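Local atomic coordinates of fructooligosaccharide ABC transporter substrate-binding protein FusA (Streptococcus pneumoniae, PDB entry 5G5Y), a protein that binds short- and long-chain fructooligosaccharides, preferring tetrasaccharides and larger, and serves their import through an ABC transporter with FusB, FusC and MsmK. Residues L108-P112 and P423-T428; S118-E123 and G304-M310; I326-Y330 and G382-I386. All blocks are in the same frame, centred on the assembly; numbering follows the deposited sequence.

Interaction 1: residues L108-P112 and P423-T428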
# COMPACT_ATOMS: atom_id res chain seq x y z
N LEU A 108 16.39 4.06 -2.89
CA LEU A 108 15.54 3.56 -1.79
C LEU A 108 16.20 2.41 -1.01
O LEU A 108 15.89 2.20 0.16
CB LEU A 108 14.19 3.11 -2.34
CG LEU A 108 13.27 4.14 -3.00
CD1 LEU A 108 11.95 3.50 -3.38
CD2 LEU A 108 13.02 5.37 -2.14
N MET A 109 17.11 1.68 -1.68
CA MET A 109 17.77 0.54 -1.11
C MET A 109 18.97 0.94 -0.24
O MET A 109 19.40 0.17 0.61
CB MET A 109 18.21 -0.43 -2.20
CG MET A 109 17.07 -1.11 -2.93
SD MET A 109 17.68 -1.97 -4.40
CE MET A 109 18.86 -3.13 -3.77
N THR A 110 19.47 2.16 -0.42
CA THR A 110 20.77 2.56 0.15
C THR A 110 20.58 3.30 1.47
O THR A 110 19.85 4.27 1.51
CB THR A 110 21.50 3.47 -0.87
OG1 THR A 110 21.74 2.73 -2.07
CG2 THR A 110 22.84 3.90 -0.36
N ALA A 111 21.26 2.84 2.52
CA ALA A 111 21.20 3.48 3.84
C ALA A 111 21.95 4.81 3.82
O ALA A 111 22.76 5.03 2.92
CB ALA A 111 21.74 2.55 4.88
N PRO A 112 21.67 5.72 4.76
CA PRO A 112 22.46 6.95 4.65
C PRO A 112 23.99 6.76 4.83
O PRO A 112 24.71 7.59 4.36
CB PRO A 112 21.86 7.87 5.72
CG PRO A 112 20.54 7.25 6.08
CD PRO A 112 20.73 5.78 5.90
N PRO A 423 8.94 10.10 -1.28
CA PRO A 423 9.59 8.82 -1.52
C PRO A 423 9.87 8.03 -0.22
O PRO A 423 10.08 8.61 0.84
CB PRO A 423 10.88 9.20 -2.22
CG PRO A 423 11.20 10.54 -1.67
CD PRO A 423 9.90 11.22 -1.42
N ARG A 424 9.90 6.71 -0.35
CA ARG A 424 10.12 5.79 0.78
C ARG A 424 11.60 5.76 1.23
O ARG A 424 12.19 4.70 1.21
CB ARG A 424 9.72 4.36 0.34
CG ARG A 424 8.25 4.10 0.10
CD ARG A 424 7.48 4.59 1.29
NE ARG A 424 6.15 4.03 1.40
CZ ARG A 424 5.11 4.66 1.96
NH1 ARG A 424 5.22 5.88 2.47
NH2 ARG A 424 3.94 4.05 2.00
N VAL A 425 12.16 6.89 1.64
CA VAL A 425 13.59 7.01 1.90
C VAL A 425 13.98 6.19 3.12
O VAL A 425 13.16 5.99 3.98
CB VAL A 425 14.03 8.48 2.10
CG1 VAL A 425 14.02 9.19 0.76
CG2 VAL A 425 13.14 9.19 3.13
N PHE A 426 15.23 5.76 3.17
CA PHE A 426 15.85 5.10 4.30
C PHE A 426 16.57 6.14 5.19
O PHE A 426 17.59 6.68 4.81
CB PHE A 426 16.89 4.09 3.73
CG PHE A 426 17.30 3.01 4.67
CD1 PHE A 426 17.06 3.05 6.03
CD2 PHE A 426 17.99 1.90 4.15
CE1 PHE A 426 17.45 1.99 6.86
CE2 PHE A 426 18.39 0.86 4.97
CZ PHE A 426 18.12 0.90 6.31
N MET A 427 16.06 6.39 6.38
CA MET A 427 16.58 7.44 7.25
C MET A 427 17.60 6.87 8.25
O MET A 427 17.66 5.67 8.52
CB MET A 427 15.42 8.10 8.03
CG MET A 427 14.44 8.88 7.15
SD MET A 427 13.27 9.82 8.16
CE MET A 427 12.25 10.63 6.92
N THR A 428 18.39 7.76 8.84
CA THR A 428 19.26 7.36 9.94
C THR A 428 18.46 6.89 11.13
O THR A 428 17.26 7.23 11.30
CB THR A 428 20.17 8.48 10.40
OG1 THR A 428 19.39 9.58 10.89
CG2 THR A 428 21.09 8.91 9.30
O HOH W 1 19.18 7.05 2.44
O HOH W 2 16.88 5.96 0.80

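Interaction 2: residues S118-E123 and G304-M310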
# COMPACT_ATOMS: atom_id res chain seq x y z
N SER A 118 19.84 -4.99 2.35
CA SER A 118 18.73 -5.90 2.14
C SER A 118 18.31 -5.88 0.70
O SER A 118 18.65 -4.95 -0.03
CB SER A 118 17.54 -5.56 3.07
OG SER A 118 16.96 -4.32 2.79
N PHE A 119 17.58 -6.90 0.30
CA PHE A 119 17.08 -6.99 -1.06
C PHE A 119 15.55 -6.80 -1.06
O PHE A 119 14.85 -7.45 -0.29
CB PHE A 119 17.42 -8.35 -1.65
CG PHE A 119 18.90 -8.61 -1.74
CD1 PHE A 119 19.62 -8.18 -2.84
CD2 PHE A 119 19.57 -9.27 -0.74
CE1 PHE A 119 20.99 -8.40 -2.94
CE2 PHE A 119 20.95 -9.52 -0.84
CZ PHE A 119 21.65 -9.09 -1.94
N PRO A 120 15.04 -5.94 -1.97
CA PRO A 120 13.68 -5.50 -1.87
C PRO A 120 12.68 -6.40 -2.58
O PRO A 120 13.03 -7.25 -3.44
CB PRO A 120 13.71 -4.13 -2.55
CG PRO A 120 14.72 -4.31 -3.60
CD PRO A 120 15.80 -5.10 -2.93
N TRP A 121 11.44 -6.23 -2.16
CA TRP A 121 10.25 -6.59 -2.96
C TRP A 121 9.80 -5.34 -3.71
O TRP A 121 9.56 -4.29 -3.10
CB TRP A 121 9.14 -7.11 -2.05
CG TRP A 121 7.77 -7.27 -2.65
CD1 TRP A 121 7.31 -8.36 -3.35
CD2 TRP A 121 6.66 -6.37 -2.52
NE1 TRP A 121 5.98 -8.17 -3.68
CE2 TRP A 121 5.55 -6.97 -3.16
CE3 TRP A 121 6.48 -5.13 -1.88
CZ2 TRP A 121 4.31 -6.36 -3.22
CZ3 TRP A 121 5.24 -4.52 -1.95
CH2 TRP A 121 4.18 -5.11 -2.64
N ILE A 122 9.65 -5.47 -5.03
CA ILE A 122 9.15 -4.43 -5.90
C ILE A 122 7.97 -5.01 -6.69
O ILE A 122 8.11 -6.02 -7.40
CB ILE A 122 10.23 -3.93 -6.89
CG1 ILE A 122 11.43 -3.28 -6.15
CG2 ILE A 122 9.62 -2.93 -7.85
CD1 ILE A 122 12.71 -3.19 -6.98
N GLU A 123 6.82 -4.35 -6.58
CA GLU A 123 5.62 -4.72 -7.35
C GLU A 123 4.99 -3.48 -7.93
O GLU A 123 4.23 -2.76 -7.23
CB GLU A 123 4.61 -5.47 -6.49
CG GLU A 123 3.40 -6.03 -7.22
CD GLU A 123 2.31 -6.52 -6.25
OE1 GLU A 123 1.54 -5.68 -5.74
OE2 GLU A 123 2.22 -7.74 -5.97
N GLY A 304 4.42 0.04 -4.14
CA GLY A 304 4.65 -1.41 -4.09
C GLY A 304 6.13 -1.67 -3.88
O GLY A 304 6.87 -2.00 -4.81
N PHE A 305 6.57 -1.45 -2.65
CA PHE A 305 7.99 -1.51 -2.32
C PHE A 305 8.18 -1.89 -0.88
O PHE A 305 7.52 -1.35 0.01
CB PHE A 305 8.68 -0.19 -2.59
CG PHE A 305 10.16 -0.18 -2.26
CD1 PHE A 305 11.09 -0.79 -3.11
CD2 PHE A 305 10.61 0.41 -1.07
CE1 PHE A 305 12.45 -0.73 -2.81
CE2 PHE A 305 11.95 0.42 -0.75
CZ PHE A 305 12.87 -0.17 -1.62
N ALA A 306 9.00 -2.89 -0.65
CA ALA A 306 9.46 -3.20 0.71
C ALA A 306 10.92 -3.36 0.67
O ALA A 306 11.44 -4.16 -0.12
CB ALA A 306 8.79 -4.46 1.22
N ARG A 307 11.62 -2.60 1.52
CA ARG A 307 13.06 -2.52 1.48
C ARG A 307 13.75 -3.87 1.72
O ARG A 307 14.79 -4.15 1.12
CB ARG A 307 13.59 -1.53 2.53
CG ARG A 307 14.79 -0.77 2.04
CD ARG A 307 15.27 0.33 2.97
NE ARG A 307 14.20 1.11 3.61
CZ ARG A 307 13.59 2.17 3.09
NH1 ARG A 307 13.89 2.63 1.89
NH2 ARG A 307 12.63 2.78 3.82
N ASP A 308 13.16 -4.68 2.61
CA ASP A 308 13.77 -5.93 3.03
C ASP A 308 12.86 -7.14 2.91
O ASP A 308 11.93 -7.34 3.71
CB ASP A 308 14.26 -5.79 4.47
CG ASP A 308 14.66 -7.10 5.09
OD1 ASP A 308 15.13 -8.04 4.36
OD2 ASP A 308 14.51 -7.17 6.33
N LYS A 309 13.12 -7.94 1.90
CA LYS A 309 12.62 -9.29 1.86
C LYS A 309 13.74 -10.33 1.86
O LYS A 309 13.45 -11.51 1.64
CB LYS A 309 11.70 -9.49 0.66
CG LYS A 309 10.37 -8.81 0.77
CD LYS A 309 9.50 -9.24 1.93
CE LYS A 309 8.24 -8.40 1.94
NZ LYS A 309 7.17 -9.10 2.68
N MET A 310 14.98 -9.91 2.08
CA MET A 310 16.09 -10.85 2.31
C MET A 310 17.28 -10.10 2.81
O MET A 310 17.60 -9.06 2.27
CB MET A 310 16.51 -11.55 1.04
CG MET A 310 17.43 -12.74 1.25
SD MET A 310 16.87 -14.11 0.26
CE MET A 310 18.14 -15.36 0.58
O HOH W 3 16.85 -2.76 -0.08

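Interaction 3: residues I326-Y330 and G382-I386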
# COMPACT_ATOMS: atom_id res chain seq x y z
N ILE A 326 19.99 -15.47 -5.02
CA ILE A 326 19.06 -14.32 -4.88
C ILE A 326 18.82 -13.70 -6.26
O ILE A 326 17.65 -13.38 -6.64
CB ILE A 326 19.58 -13.26 -3.89
CG1 ILE A 326 19.64 -13.84 -2.48
CG2 ILE A 326 18.64 -12.02 -3.86
CD1 ILE A 326 20.45 -13.05 -1.49
N ASP A 327 19.87 -13.54 -7.06
CA ASP A 327 19.66 -12.97 -8.39
C ASP A 327 18.71 -13.77 -9.32
O ASP A 327 17.96 -13.15 -10.11
CB ASP A 327 20.96 -12.64 -9.09
CG ASP A 327 20.77 -11.61 -10.16
OD1 ASP A 327 20.21 -10.52 -9.85
OD2 ASP A 327 21.12 -11.92 -11.32
N ALA A 328 18.64 -15.10 -9.17
CA ALA A 328 17.73 -15.92 -9.95
C ALA A 328 16.27 -15.52 -9.61
O ALA A 328 15.39 -15.65 -10.46
CB ALA A 328 18.00 -17.37 -9.67
N GLN A 329 16.03 -15.00 -8.40
CA GLN A 329 14.68 -14.59 -7.99
C GLN A 329 14.22 -13.32 -8.72
O GLN A 329 13.01 -13.12 -8.86
CB GLN A 329 14.55 -14.39 -6.50
CG GLN A 329 15.23 -15.45 -5.64
CD GLN A 329 14.91 -16.88 -6.08
OE1 GLN A 329 13.75 -17.24 -6.25
NE2 GLN A 329 15.95 -17.69 -6.29
N TYR A 330 15.18 -12.50 -9.17
CA TYR A 330 14.94 -11.27 -9.92
C TYR A 330 14.83 -11.45 -11.44
O TYR A 330 14.55 -10.48 -12.13
CB TYR A 330 16.03 -10.24 -9.58
CG TYR A 330 15.88 -9.63 -8.23
CD1 TYR A 330 14.83 -8.73 -7.95
CD2 TYR A 330 16.77 -9.91 -7.21
CE1 TYR A 330 14.68 -8.16 -6.69
CE2 TYR A 330 16.65 -9.33 -5.94
CZ TYR A 330 15.59 -8.45 -5.69
OH TYR A 330 15.46 -7.89 -4.44
N GLY A 382 9.67 -13.40 -0.69
CA GLY A 382 11.06 -13.11 -0.79
C GLY A 382 11.37 -11.95 -1.72
O GLY A 382 10.46 -11.23 -2.17
N PRO A 383 12.67 -11.77 -2.04
CA PRO A 383 13.10 -10.64 -2.86
C PRO A 383 12.74 -10.88 -4.33
O PRO A 383 12.95 -11.99 -4.87
CB PRO A 383 14.61 -10.63 -2.64
CG PRO A 383 14.96 -12.08 -2.49
CD PRO A 383 13.79 -12.70 -1.75
N LEU A 384 12.19 -9.86 -4.98
CA LEU A 384 11.71 -9.98 -6.34
C LEU A 384 11.33 -8.62 -6.89
O LEU A 384 11.17 -7.61 -6.13
CB LEU A 384 10.49 -10.95 -6.41
CG LEU A 384 9.18 -10.52 -5.70
CD1 LEU A 384 8.32 -9.64 -6.58
CD2 LEU A 384 8.38 -11.75 -5.21
N ALA A 385 11.18 -8.57 -8.21
CA ALA A 385 10.73 -7.37 -8.87
C ALA A 385 9.83 -7.63 -10.05
O ALA A 385 10.19 -8.40 -10.94
CB ALA A 385 11.88 -6.52 -9.33
N ILE A 386 8.68 -6.95 -10.03
CA ILE A 386 7.74 -6.90 -11.16
C ILE A 386 7.59 -5.43 -11.55
O ILE A 386 7.09 -4.60 -10.76
CB ILE A 386 6.39 -7.50 -10.81
CG1 ILE A 386 6.58 -8.94 -10.29
CG2 ILE A 386 5.47 -7.53 -12.03
CD1 ILE A 386 5.34 -9.54 -9.67
O HOH W 4 12.24 -9.05 -12.37

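Interaction 1: residues L108-P112 and P423-T428
Residues 108-112, where helix 104-109 ends and the chain turns extended, run beside the irregular segment 423-428 that leads into helix 429-455. The CA atoms of Leu108 and Val425 are 5.4 Å apart and those of Ala111 and Phe426 5.6 Å, yet no direct hydrogen bond joins the two backbones. Water W1 bridges Thr110 O (3.0 Å) and Phe426 O (2.9 Å), while W2 accepts from Phe426 N (2.9 Å) and has a weak, 3.5 Å link to Thr110 O. Arg424 centres an inverse gamma turn, closed by a weak bond from Val425 N to Pro423 O (2.8 Å). The Phe426 side chain points across the gap, and Ala111 CB sits over one face of its ring as a CH-pi contact, 4.1 Å from the centroid; Met73 of helix 69-77 also touches the ring. At one end Leu108 CD2 meets Arg424 O (3.5 Å); at the other, Pro112 CG lies 3.3 Å from Phe426 O. Thr428 N-caps helix 429-455 through Asp431 N. Arg307 joins the segments from outside, its NH1 bonding to both Leu108 O and Arg424 O. Carbon contacts, some against carbonyl oxygens, thus hold the segments together, while water and Arg307 serve the polar groups named.

Interaction 2: residues S118-E123 and G304-M310
Antiparallel pairing interrupted by a classic beta bulge joins strand 121-123 to residues 304-310, in a small mixed sheet of this solute-binding protein. Trp121 and Ala306 form a hydrogen-bonded pair, with Trp121 N to Ala306 O and Ala306 N to Trp121 O both 2.9 Å; Glu123 N continues the ladder to Gly304 O (2.9 Å). At the bulge Lys309 and Met310 both face Phe119, whose O accepts from Lys309 N (2.8 Å) and whose N gives to Met310 O (2.9 Å). Between the ladder and the bulge, Arg307 O takes the Ser118 hydroxyl (OG to O, 2.7 Å) and a proton from water W3 (2.8 Å from Arg307 O), which also donates to Ser118 O at 2.8 Å. Arg307 NH1 bonds to Leu108 O and Arg424 O, NH2 makes a salt bridge with Asp69, and Asp308 OD2 takes Ala67 N. Pro120 has no amide hydrogen, but its carbonyl turns toward Leu384 and the Tyr330 hydroxyl. On one face of the sheet Trp121 CE3 touches Ala306 CB (3.9 Å); on the other, Phe305 CD1 rests against Ile122 CG1 (3.9 Å), with helix 104-109 beyond. Glu123 and Lys309 bind substrate, so the pairing holds two groups of the sugar site in one framework; in this apo structure Glu123 OE2 and Trp121 NE1 are both bonded to Asn339. With this backbone a side chain at 304 would clash: an ideal CB falls 2.0 Å from Glu123 O, which instead receives a CA-H...O contact from Gly304 CA at 3.4 Å.

Interaction 3: residues I326-Y330 and G382-I386
Tyr330 spreads its ring along the backbone of residues 383-385, with Pro383 O over one face, CE1 3.4 Å from Leu384 C and CD1 3.9 Å from Ala385 CB. In this solute-binding protein fold the C-terminal part of helix 319-329, with Tyr330, packs along the outer edge of strand 384-386, which runs parallel to 121-123 in a small mixed sheet. The Pro383 ring points into the interface and meets both Ile326 and Tyr330, its CG lying 3.9 Å from Ile326 CG2 and its CB 3.4 Å from Tyr330 OH. Gln329 adds CB at 3.3 Å from Pro383 O, then turns its amide back to Trp325 O and across to Asn338. The tyrosine hydroxyl bonds to Pro120 O, tying the helix end to the neighbouring strand segment as well. Around the contact, Ile98 of helix 93-101 touches Tyr330 and Ala385, while Met310 covers Ile326 and Pro383, and all six touching residues are buried. No direct hydrogen bond crosses between the two segments; one water bridges them, W4 donating to Tyr330 O at 2.7 Å and to Ala385 O at 2.6 Å.

Overall arrangement
Interaction 2 lies between the other two, its centre about 12 Å from that of interaction 1 and about 9 Å from that of interaction 3, whereas 1 and 3 do not touch. Along the chain interactions 2 and 3 follow in series, both nested within the long loop closed by interaction 1. Interactions 2 and 3 meet in one sheet, where strand 121-123 of interaction 2 lies between 305-306 and strand 384-386 of interaction 3, and Ile122 N bonds to Leu384 O. These contacts connect the sheet carrying substrate residue Glu123 to helix 319-329 and, through Arg307, to helix 104-109 and the loop before helix 429-455.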